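Local coordinates for pyrroline-5-carboxylate reductase catalytic N-terminal domain-containing protein (PDB 4HUJ), which is of unknown function but probably binds a dinucleotide such as NAD(P)+ and may act as an oxidoreductase, at residues A[130-135]-A[144-149]. Sequence-based numbering, arbitrary orientation.
Sequences LSTEIV and VVKAFN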
# COMPACT_ATOMS: atom_id res chain seq x y z
N LEU A 130 16.82 6.04 2.19
CA LEU A 130 15.42 6.12 1.80
C LEU A 130 14.57 5.24 2.71
O LEU A 130 14.96 4.13 3.05
CB LEU A 130 15.25 5.73 0.33
CG LEU A 130 16.13 6.52 -0.64
CD1 LEU A 130 15.96 6.00 -2.06
CD2 LEU A 130 15.85 8.02 -0.56
N SER A 131 13.39 5.73 3.10
CA SER A 131 12.55 4.96 4.03
C SER A 131 12.17 3.59 3.47
O SER A 131 12.14 2.61 4.21
CB SER A 131 11.30 5.76 4.43
OG SER A 131 10.54 6.12 3.30
N THR A 132 11.89 3.53 2.17
CA THR A 132 11.46 2.27 1.56
C THR A 132 12.62 1.27 1.45
O THR A 132 12.40 0.05 1.45
CB THR A 132 10.76 2.50 0.20
OG1 THR A 132 9.63 3.36 0.41
CG2 THR A 132 10.27 1.19 -0.40
N GLU A 133 13.85 1.78 1.37
CA GLU A 133 15.06 0.93 1.43
C GLU A 133 15.20 0.29 2.81
O GLU A 133 15.56 -0.89 2.91
CB GLU A 133 16.33 1.73 1.11
CG GLU A 133 16.47 2.20 -0.33
CD GLU A 133 17.70 3.10 -0.55
OE1 GLU A 133 18.13 3.83 0.40
OE2 GLU A 133 18.25 3.08 -1.67
N ILE A 134 14.93 1.07 3.86
CA ILE A 134 14.92 0.57 5.24
C ILE A 134 13.84 -0.50 5.41
O ILE A 134 14.11 -1.59 5.93
CB ILE A 134 14.75 1.71 6.29
CG1 ILE A 134 15.98 2.64 6.25
CG2 ILE A 134 14.54 1.14 7.70
CD1 ILE A 134 15.82 3.95 7.00
N VAL A 135 12.62 -0.20 4.96
CA VAL A 135 11.53 -1.19 4.99
C VAL A 135 11.93 -2.47 4.24
O VAL A 135 11.66 -3.58 4.71
CB VAL A 135 10.20 -0.59 4.44
CG1 VAL A 135 9.13 -1.66 4.26
CG2 VAL A 135 9.70 0.52 5.38
N VAL A 144 9.89 -5.27 -3.13
CA VAL A 144 9.20 -4.11 -2.55
C VAL A 144 8.86 -3.07 -3.61
O VAL A 144 9.69 -2.73 -4.45
CB VAL A 144 10.03 -3.47 -1.40
CG1 VAL A 144 9.35 -2.18 -0.87
CG2 VAL A 144 10.22 -4.47 -0.26
N VAL A 145 7.61 -2.59 -3.57
CA VAL A 145 7.16 -1.49 -4.42
C VAL A 145 6.71 -0.37 -3.50
O VAL A 145 6.00 -0.62 -2.53
CB VAL A 145 5.98 -1.93 -5.33
CG1 VAL A 145 5.42 -0.75 -6.14
CG2 VAL A 145 6.41 -3.05 -6.26
N LYS A 146 7.12 0.87 -3.80
CA LYS A 146 6.66 2.04 -3.06
C LYS A 146 5.44 2.61 -3.78
O LYS A 146 5.55 3.04 -4.93
CB LYS A 146 7.78 3.09 -2.98
CG LYS A 146 7.47 4.30 -2.09
CD LYS A 146 8.61 5.31 -2.11
CE LYS A 146 8.32 6.49 -1.20
NZ LYS A 146 8.38 6.06 0.23
N ALA A 147 4.29 2.60 -3.11
CA ALA A 147 3.04 3.08 -3.70
C ALA A 147 1.96 3.28 -2.64
O ALA A 147 2.01 2.66 -1.59
CB ALA A 147 2.54 2.10 -4.78
N PHE A 148 0.98 4.13 -2.96
CA PHE A 148 -0.16 4.46 -2.08
C PHE A 148 0.24 5.39 -0.93
O PHE A 148 -0.57 5.62 -0.03
CB PHE A 148 -0.88 3.22 -1.51
CG PHE A 148 -1.43 2.27 -2.55
CD1 PHE A 148 -2.54 2.62 -3.32
CD2 PHE A 148 -0.87 1.01 -2.71
CE1 PHE A 148 -3.05 1.73 -4.27
CE2 PHE A 148 -1.38 0.11 -3.65
CZ PHE A 148 -2.48 0.47 -4.43
N ASN A 149 1.47 5.90 -0.95
CA ASN A 149 1.92 6.82 0.10
C ASN A 149 1.67 8.29 -0.25
O ASN A 149 1.88 9.19 0.57
CB ASN A 149 3.41 6.63 0.36
CG ASN A 149 4.27 7.18 -0.76
OD1 ASN A 149 4.22 6.69 -1.89
ND2 ASN A 149 5.04 8.23 -0.47
O HOH W 1 11.49 5.89 -0.00
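T132 meets V144 and K146 in a buried helix-on-strand contact within a beta-alpha-beta unit, where helix 131-138 links the parallel neighbours 108-111 and 143-147 of what is probably a Rossmann-type dinucleotide-binding fold. Helix 131-135 and strand 144-147 run roughly antiparallel, at 145°, with axes 9.3 Å apart. T132, in the first turn of the helix, lies nearest K146 in the backbone register, and the branches of its side chain divide the contact into an apolar and a polar half. Its CG2, anti to the backbone N, packs 3.5 Å from V144 CG1, the two side chains lying alongside each other and pointing opposite ways. Its OG1 instead accepts a hydrogen bond of 3.0 Å from K146 NZ and is also hydrogen-bonded to OD2 of D111, the last residue of strand 108-111, tying all three elements of the unit together at one hydroxyl. K146 is extended through chi3 and turns only at chi4 (70°), which brings NZ to the threonine oxygen while its CD passes 3.3 Å from the same atom. V145, whose side chain leaves the opposite face of the strand, packs against helix 176-188. Replacing K146 by a methionine would probably leave T132 OG1 without its lysine donor and the water that bridges to the helix without one of its two donors. That water carries the ammonium group to the start of the helix, accepting from K146 NZ at 3.1 Å and from T132 N at 3.2 Å.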